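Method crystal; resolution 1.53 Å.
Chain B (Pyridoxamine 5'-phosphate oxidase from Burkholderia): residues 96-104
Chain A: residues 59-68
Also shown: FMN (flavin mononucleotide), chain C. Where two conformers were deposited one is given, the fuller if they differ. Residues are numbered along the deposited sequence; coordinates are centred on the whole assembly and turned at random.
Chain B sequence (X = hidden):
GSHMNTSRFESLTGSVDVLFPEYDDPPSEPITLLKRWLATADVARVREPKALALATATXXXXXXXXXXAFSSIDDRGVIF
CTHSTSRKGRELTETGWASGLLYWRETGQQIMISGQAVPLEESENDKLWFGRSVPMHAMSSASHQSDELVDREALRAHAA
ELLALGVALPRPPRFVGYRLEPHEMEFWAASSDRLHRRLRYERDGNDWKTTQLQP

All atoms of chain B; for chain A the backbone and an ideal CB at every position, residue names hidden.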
ATOM      1  N   GLY B  96      15.357   8.023  -3.700  1.00 25.18           N
ATOM      2  CA  GLY B  96      14.792   7.929  -5.053  1.00 24.03           C
ATOM      3  C   GLY B  96      13.789   6.810  -5.338  1.00 22.92           C
ATOM      4  O   GLY B  96      12.776   7.037  -6.013  1.00 20.87           O
ATOM      5  N   TRP B  97      14.087   5.607  -4.862  1.00 20.86           N
ATOM      6  CA  TRP B  97      13.238   4.452  -5.147  1.00 20.34           C
ATOM      7  C   TRP B  97      11.869   4.614  -4.484  1.00 19.54           C
ATOM      8  O   TRP B  97      11.743   5.143  -3.361  1.00 19.88           O
ATOM      9  CB  TRP B  97      13.894   3.168  -4.653  1.00 23.01           C
ATOM     10  CG  TRP B  97      15.254   2.817  -5.179  1.00 21.76           C
ATOM     11  CD1 TRP B  97      16.410   2.800  -4.437  1.00 23.23           C
ATOM     12  CD2 TRP B  97      15.630   2.420  -6.514  1.00 23.21           C
ATOM     13  NE1 TRP B  97      17.465   2.394  -5.219  1.00 24.47           N
ATOM     14  CE2 TRP B  97      17.025   2.172  -6.497  1.00 23.94           C
ATOM     15  CE3 TRP B  97      14.938   2.242  -7.713  1.00 22.37           C
ATOM     16  CZ2 TRP B  97      17.730   1.749  -7.633  1.00 23.27           C
ATOM     17  CZ3 TRP B  97      15.647   1.824  -8.851  1.00 20.64           C
ATOM     18  CH2 TRP B  97      17.032   1.606  -8.798  1.00 21.45           C
ATOM     19  N   ALA B  98      10.833   4.170  -5.185  1.00 16.80           N
ATOM     20  CA  ALA B  98       9.489   4.139  -4.620  1.00 16.90           C
ATOM     21  C   ALA B  98       8.705   2.987  -5.210  1.00 15.22           C
ATOM     22  O   ALA B  98       9.009   2.484  -6.304  1.00 15.57           O
ATOM     23  CB  ALA B  98       8.766   5.417  -4.865  1.00 18.88           C
ATOM     24  N   SER B  99       7.641   2.610  -4.513  1.00 14.79           N
ATOM     25  CA  SER B  99       6.747   1.574  -5.034  1.00 14.41           C
ATOM     26  C   SER B  99       5.338   1.991  -4.722  1.00 15.93           C
ATOM     27  O   SER B  99       5.066   2.470  -3.635  1.00 19.47           O
ATOM     28  CB  SER B  99       7.057   0.233  -4.372  1.00 16.92           C
ATOM     29  OG  SER B  99       6.212  -0.778  -4.893  1.00 17.01           O
ATOM     30  N   GLY B 100       4.442   1.813  -5.680  1.00 14.37           N
ATOM     31  CA  GLY B 100       3.048   2.130  -5.462  1.00 13.17           C
ATOM     32  C   GLY B 100       2.186   0.905  -5.693  1.00 14.29           C
ATOM     33  O   GLY B 100       2.475   0.141  -6.578  1.00 15.03           O
ATOM     34  N   LEU B 101       1.132   0.731  -4.893  1.00 11.08           N
ATOM     35  CA  LEU B 101       0.252  -0.419  -5.039  1.00  8.93           C
ATOM     36  C   LEU B 101      -1.183   0.054  -5.161  1.00 10.42           C
ATOM     37  O   LEU B 101      -1.664   0.819  -4.326  1.00 12.74           O
ATOM     38  CB  LEU B 101       0.404  -1.348  -3.817  1.00  9.17           C
ATOM     39  CG  LEU B 101      -0.390  -2.666  -3.891  1.00 11.55           C
ATOM     40  CD1 LEU B 101       0.204  -3.540  -4.976  1.00 13.82           C
ATOM     41  CD2 LEU B 101      -0.380  -3.390  -2.530  1.00 13.03           C
ATOM     42  N   LEU B 102      -1.869  -0.416  -6.194  1.00 10.60           N
ATOM     43  CA  LEU B 102      -3.332  -0.238  -6.344  1.00 10.81           C
ATOM     44  C   LEU B 102      -3.994  -1.558  -6.042  1.00 12.52           C
ATOM     45  O   LEU B 102      -3.475  -2.612  -6.419  1.00 12.87           O
ATOM     46  CB  LEU B 102      -3.682   0.155  -7.785  1.00 12.84           C
ATOM     47  CG  LEU B 102      -3.119   1.460  -8.313  1.00 13.07           C
ATOM     48  CD1 LEU B 102      -3.389   1.689  -9.828  1.00 15.73           C
ATOM     49  CD2 LEU B 102      -3.685   2.599  -7.483  1.00 16.23           C
ATOM     50  N   TYR B 103      -5.133  -1.518  -5.357  1.00 11.10           N
ATOM     51  CA  TYR B 103      -5.864  -2.738  -5.063  1.00 11.08           C
ATOM     52  C   TYR B 103      -7.323  -2.436  -5.097  1.00 11.11           C
ATOM     53  O   TYR B 103      -7.811  -1.569  -4.355  1.00 12.17           O
ATOM     54  CB  TYR B 103      -5.487  -3.381  -3.703  1.00 13.26           C
ATOM     55  CG  TYR B 103      -6.407  -4.524  -3.316  1.00 14.31           C
ATOM     56  CD1 TYR B 103      -6.680  -5.533  -4.233  1.00 13.18           C
ATOM     57  CD2 TYR B 103      -6.954  -4.631  -2.024  1.00 15.04           C
ATOM     58  CE1 TYR B 103      -7.524  -6.589  -3.908  1.00 16.76           C
ATOM     59  CE2 TYR B 103      -7.804  -5.693  -1.680  1.00 14.51           C
ATOM     60  CZ  TYR B 103      -8.085  -6.659  -2.631  1.00 16.73           C
ATOM     61  OH  TYR B 103      -8.936  -7.691  -2.333  1.00 17.10           O
ATOM     62  N   TRP B 104      -8.016  -3.178  -5.952  1.00 13.00           N
ATOM     63  CA  TRP B 104      -9.445  -2.988  -6.207  1.00 12.39           C
ATOM     64  C   TRP B 104     -10.229  -4.207  -5.727  1.00 11.43           C
ATOM     65  O   TRP B 104     -10.251  -5.241  -6.385  1.00 13.13           O
ATOM     66  CB  TRP B 104      -9.663  -2.771  -7.694  1.00 13.26           C
ATOM     67  CG  TRP B 104      -8.868  -1.637  -8.258  1.00 13.52           C
ATOM     68  CD1 TRP B 104      -8.443  -0.506  -7.610  1.00 13.16           C
ATOM     69  CD2 TRP B 104      -8.381  -1.534  -9.607  1.00 12.20           C
ATOM     70  NE1 TRP B 104      -7.723   0.300  -8.481  1.00 13.18           N
ATOM     71  CE2 TRP B 104      -7.665  -0.312  -9.712  1.00 14.28           C
ATOM     72  CE3 TRP B 104      -8.455  -2.368 -10.723  1.00 13.48           C
ATOM     73  CZ2 TRP B 104      -7.055   0.093 -10.892  1.00 13.89           C
ATOM     74  CZ3 TRP B 104      -7.852  -1.963 -11.907  1.00 13.37           C
ATOM     75  CH2 TRP B 104      -7.124  -0.758 -11.974  1.00 12.27           C
TER
ATOM     76  N   UNK A  59      18.351  -5.074  -0.612  1.00 25.90           N
ATOM     77  CA  UNK A  59      19.421  -4.281  -0.010  1.00 27.86           C
ATOM     78  C   UNK A  59      19.819  -3.067  -0.852  1.00 27.88           C
ATOM     79  O   UNK A  59      20.209  -2.035  -0.296  1.00 26.66           O
ATOM     80  CB  UNK A  59      20.648  -5.166   0.218  1.00 27.86           C
ATOM     81  N   UNK A  60      19.743  -3.172  -2.180  1.00 26.68           N
ATOM     82  CA  UNK A  60      20.134  -2.055  -3.037  1.00 28.26           C
ATOM     83  C   UNK A  60      19.133  -0.901  -3.000  1.00 29.14           C
ATOM     84  O   UNK A  60      19.381   0.169  -3.536  1.00 30.38           O
ATOM     85  CB  UNK A  60      20.299  -2.543  -4.478  1.00 28.26           C
ATOM     86  N   UNK A  61      17.981  -1.143  -2.371  1.00 27.99           N
ATOM     87  CA  UNK A  61      17.038  -0.089  -2.056  1.00 24.03           C
ATOM     88  C   UNK A  61      15.732  -0.132  -2.844  1.00 21.67           C
ATOM     89  O   UNK A  61      14.760   0.541  -2.476  1.00 21.32           O
ATOM     90  CB  UNK A  61      17.714   1.264  -2.287  1.00 24.03           C
ATOM     91  N   UNK A  62      15.685  -0.900  -3.929  1.00 18.21           N
ATOM     92  CA  UNK A  62      14.419  -1.067  -4.665  1.00 18.13           C
ATOM     93  C   UNK A  62      13.324  -1.622  -3.745  1.00 17.38           C
ATOM     94  O   UNK A  62      13.528  -2.594  -2.996  1.00 19.84           O
ATOM     95  CB  UNK A  62      14.616  -1.996  -5.865  1.00 18.13           C
ATOM     96  N   UNK A  63      12.174  -0.983  -3.796  1.00 14.81           N
ATOM     97  CA  UNK A  63      11.040  -1.335  -2.957  1.00 14.77           C
ATOM     98  C   UNK A  63       9.993  -2.066  -3.809  1.00 14.77           C
ATOM     99  O   UNK A  63       9.792  -1.730  -4.997  1.00 15.79           O
ATOM    100  CB  UNK A  63      10.441  -0.089  -2.301  1.00 14.77           C
ATOM    101  N   UNK A  64       9.369  -3.083  -3.207  1.00 15.16           N
ATOM    102  CA  UNK A  64       8.253  -3.806  -3.825  1.00 13.83           C
ATOM    103  C   UNK A  64       7.042  -3.806  -2.894  1.00 13.60           C
ATOM    104  O   UNK A  64       7.172  -3.547  -1.707  1.00 14.13           O
ATOM    105  CB  UNK A  64       8.661  -5.241  -4.165  1.00 13.83           C
ATOM    106  N   UNK A  65       5.859  -4.085  -3.431  1.00 13.28           N
ATOM    107  CA  UNK A  65       4.624  -4.049  -2.660  0.64 13.24           C
ATOM    108  C   UNK A  65       3.644  -5.122  -3.117  1.00 13.52           C
ATOM    109  O   UNK A  65       3.662  -5.511  -4.279  1.00 13.78           O
ATOM    110  CB  UNK A  65       3.975  -2.668  -2.769  0.64 13.24           C
ATOM    111  N   UNK A  66       2.782  -5.570  -2.199  1.00 11.81           N
ATOM    112  CA  UNK A  66       1.684  -6.488  -2.524  1.00 11.07           C
ATOM    113  C   UNK A  66       0.680  -6.456  -1.393  1.00 11.71           C
ATOM    114  O   UNK A  66       1.032  -6.126  -0.244  1.00 12.49           O
ATOM    115  CB  UNK A  66       2.192  -7.912  -2.758  1.00 11.07           C
ATOM    116  N   UNK A  67      -0.560  -6.859  -1.680  1.00 10.65           N
ATOM    117  CA  UNK A  67      -1.571  -7.010  -0.625  1.00 11.62           C
ATOM    118  C   UNK A  67      -1.322  -8.281   0.206  1.00 10.78           C
ATOM    119  O   UNK A  67      -1.039  -9.345  -0.349  1.00 12.45           O
ATOM    120  CB  UNK A  67      -2.972  -7.051  -1.239  1.00 11.62           C
ATOM    121  N   UNK A  68      -1.445  -8.132   1.513  1.00 11.73           N
ATOM    122  CA  UNK A  68      -1.435  -9.253   2.457  1.00 11.82           C
ATOM    123  C   UNK A  68      -2.617  -9.104   3.410  1.00 12.76           C
ATOM    124  O   UNK A  68      -2.814  -8.051   3.992  1.00 14.27           O
ATOM    125  CB  UNK A  68      -0.117  -9.313   3.231  1.00 11.82           C
TER
HETATM  126  N1  FMN C 301       0.028 -13.583  -0.220  1.00 13.47           N
HETATM  127  C2  FMN C 301       0.616 -14.203   0.848  1.00 14.23           C
HETATM  128  O2  FMN C 301       1.696 -14.753   0.725  1.00 14.93           O
HETATM  129  N3  FMN C 301       0.015 -14.162   2.077  1.00 13.55           N
HETATM  130  C4  FMN C 301      -1.209 -13.559   2.237  1.00 13.83           C
HETATM  131  O4  FMN C 301      -1.726 -13.549   3.372  1.00 16.82           O
HETATM  132  C4A FMN C 301      -1.826 -12.952   1.150  1.00 12.47           C
HETATM  133  N5  FMN C 301      -3.075 -12.368   1.282  1.00 13.19           N
HETATM  134  C5A FMN C 301      -3.637 -11.737   0.169  1.00 12.31           C
HETATM  135  C6  FMN C 301      -4.865 -11.125   0.307  1.00 14.00           C
HETATM  136  C7  FMN C 301      -5.440 -10.466  -0.761  1.00 14.23           C
HETATM  137  C7M FMN C 301      -6.766  -9.822  -0.560  1.00 17.74           C
HETATM  138  C8  FMN C 301      -4.801 -10.453  -1.995  1.00 12.62           C
HETATM  139  C8M FMN C 301      -5.394  -9.731  -3.160  1.00 14.77           C
HETATM  140  C9  FMN C 301      -3.569 -11.063  -2.137  1.00 12.18           C
HETATM  141  C9A FMN C 301      -3.000 -11.746  -1.069  1.00 12.53           C
HETATM  142  N10 FMN C 301      -1.747 -12.402  -1.190  1.00 10.80           N
HETATM  143  C10 FMN C 301      -1.191 -12.989  -0.082  1.00 12.11           C
HETATM  144  C1' FMN C 301      -0.970 -12.477  -2.455  1.00 11.55           C
HETATM  145  C2' FMN C 301       0.057 -11.345  -2.544  1.00 12.22           C
HETATM  146  O2' FMN C 301      -0.567 -10.090  -2.850  1.00 12.24           O
HETATM  147  C3' FMN C 301       1.139 -11.622  -3.589  1.00 12.02           C
HETATM  148  O3' FMN C 301       0.502 -11.827  -4.833  1.00 12.97           O
HETATM  149  C4' FMN C 301       2.021 -12.822  -3.195  1.00 12.70           C
HETATM  150  O4' FMN C 301       2.113 -12.898  -1.784  1.00 12.45           O
HETATM  151  C5' FMN C 301       3.374 -12.778  -3.886  1.00 11.18           C
HETATM  152  O5' FMN C 301       4.023 -11.553  -3.613  1.00 13.26           O
HETATM  153  P   FMN C 301       5.577 -11.352  -3.922  1.00 13.61           P
HETATM  154  O1P FMN C 301       6.368 -12.122  -2.881  1.00 14.09           O
HETATM  155  O2P FMN C 301       5.850 -11.909  -5.327  1.00 13.39           O
HETATM  156  O3P FMN C 301       5.815  -9.888  -3.776  1.00 14.87           O

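The two strands run nearly parallel, 10° apart, and Trp B97, Ser B99, Leu B101 and Tyr B103 all point toward chain A.

Position 59 has nothing of chain B within 5.5 Å of its ideal CB, so almost any residue would do; it is Ser A59.

At position 60 the CB points sideways. A small polar residue such as Asp, Asn or Ser often suits such a place, because it can accept hydrogen bonds from the backbone that follows. Asp A60 does so: its OD1 accepts from the backbone N of position 62 at 3.1 Å. Its carbonyl O receives a weak hydrogen bond from NE1 of Trp B97 (3.4 Å, 126°), and water 1 bridges the same two atoms.

At position 61, phi 111° and psi -15° would jam a CB against the preceding carbonyl O, and the ideal CB also lies 2.9 Å from CD1 of Trp B97. Both constraints call for glycine, and Gly A61 lets the indole pack against the backbone.

At position 62 the CB points sideways, 4.6 Å from CD2 of Trp B97. A long side chain with a flexible aliphatic part, such as Arg, Lys, Gln or Met, could lie across the indole. Arg A62 places CG 3.6 Å from the centroid of the six-membered ring of Trp B97, 5° off its normal, a CH-pi contact. Its guanidinium turns back to Asp A60 in a salt bridge, NH2 to OD2 2.8 Å.

Position 63 points toward chain B, its ideal CB 4.0 Å from CB of Ser B99. Val, Ile or Leu would suit this strand site. Ile A63 sets CG2 3.7 Å from Ser B99 CB.

Position 64 points away from chain B; a small or polar residue such as Ser, Thr or Ala would be reasonable. Ser A64 OG accepts a hydrogen bond from the side chain of position 66.

At position 65 the ideal CB lies 3.6 Å from OG of Ser B99 and 3.9 Å from CB of Leu B101. A small residue fits, and Ser or Thr could also answer the hydroxyl. Ser A65 OG hydrogen-bonds Ser B99 OG at 3.0 Å, and either could donate.

Position 66 points away, on the side where the FMN phosphate lies, so a basic residue is favoured. Arg A66 donates from NE and NH1 to FMN O3P, each at 2.8 Å; NH1 also donates to Ser A64 OG at 2.8 Å.

Position 67 faces Leu B101 and Tyr B103, its ideal CB 4.7 Å from CD2 of each. Val, Ile or Leu would be apt. Val A67 CG2 lies 3.8 Å from Leu B101 CD2 and 3.6 Å from Tyr B103 CG.

Position 68 is out of reach of chain B, but its ideal CB lies near the flavin ring, so Val, Ile or Leu could pack there; Ile A68 brings CD1 to 3.6 Å from FMN N3.

Chain A, residues 59-68: SDGRISSRVI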
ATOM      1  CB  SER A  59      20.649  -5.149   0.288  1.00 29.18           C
ATOM      2  OG  SER A  59      20.294  -6.270   1.066  1.00 30.64           O
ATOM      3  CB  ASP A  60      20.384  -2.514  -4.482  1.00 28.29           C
ATOM      4  CG  ASP A  60      19.142  -3.084  -5.169  1.00 28.96           C
ATOM      5  OD1 ASP A  60      18.083  -2.399  -5.222  1.00 28.46           O
ATOM      6  OD2 ASP A  60      19.253  -4.210  -5.708  1.00 29.95           O
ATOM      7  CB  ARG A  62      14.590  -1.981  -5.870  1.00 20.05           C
ATOM      8  CG  ARG A  62      15.429  -1.407  -6.991  1.00 23.03           C
ATOM      9  CD  ARG A  62      15.697  -2.423  -8.046  1.00 23.43           C
ATOM     10  NE  ARG A  62      16.620  -3.462  -7.584  1.00 24.41           N
ATOM     11  CZ  ARG A  62      16.763  -4.668  -8.125  1.00 28.48           C
ATOM     12  NH1 ARG A  62      16.014  -5.056  -9.167  1.00 29.83           N
ATOM     13  NH2 ARG A  62      17.683  -5.497  -7.612  1.00 31.33           N
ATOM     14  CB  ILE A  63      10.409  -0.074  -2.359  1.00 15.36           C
ATOM     15  CG1 ILE A  63      11.475   0.729  -1.601  1.00 17.59           C
ATOM     16  CG2 ILE A  63       9.243  -0.425  -1.478  1.00 17.22           C
ATOM     17  CD1 ILE A  63      10.996   2.077  -1.081  1.00 18.87           C
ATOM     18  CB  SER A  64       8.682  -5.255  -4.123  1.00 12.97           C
ATOM     19  OG  SER A  64       9.008  -5.913  -2.899  1.00 15.23           O
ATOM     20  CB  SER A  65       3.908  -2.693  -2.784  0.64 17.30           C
ATOM     21  OG  SER A  65       4.728  -1.620  -2.433  0.64 21.82           O
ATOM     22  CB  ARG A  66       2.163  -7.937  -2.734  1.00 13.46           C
ATOM     23  CG  ARG A  66       2.603  -8.681  -1.494  1.00 13.96           C
ATOM     24  CD  ARG A  66       3.800  -8.045  -0.858  1.00 11.41           C
ATOM     25  NE  ARG A  66       4.957  -8.239  -1.660  1.00 10.90           N
ATOM     26  CZ  ARG A  66       6.119  -7.606  -1.486  1.00 12.85           C
ATOM     27  NH1 ARG A  66       7.128  -7.914  -2.267  1.00 13.87           N
ATOM     28  NH2 ARG A  66       6.287  -6.672  -0.539  1.00 13.48           N
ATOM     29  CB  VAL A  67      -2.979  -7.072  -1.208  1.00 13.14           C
ATOM     30  CG1 VAL A  67      -4.017  -7.262  -0.102  1.00 13.53           C
ATOM     31  CG2 VAL A  67      -3.259  -5.819  -2.012  1.00 14.52           C
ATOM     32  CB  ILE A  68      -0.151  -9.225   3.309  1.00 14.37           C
ATOM     33  CG1 ILE A  68       1.064  -9.365   2.413  1.00 16.63           C
ATOM     34  CG2 ILE A  68      -0.138 -10.345   4.388  1.00 17.18           C
ATOM     35  CD1 ILE A  68       1.270 -10.754   1.872  1.00 18.34           C
TER
HETATM   36  O   HOH W   1      20.361   2.689  -4.416  1.00 28.43           O
HETATM   37  O   HOH W   2      11.611   0.641  -6.249  1.00 19.89           O
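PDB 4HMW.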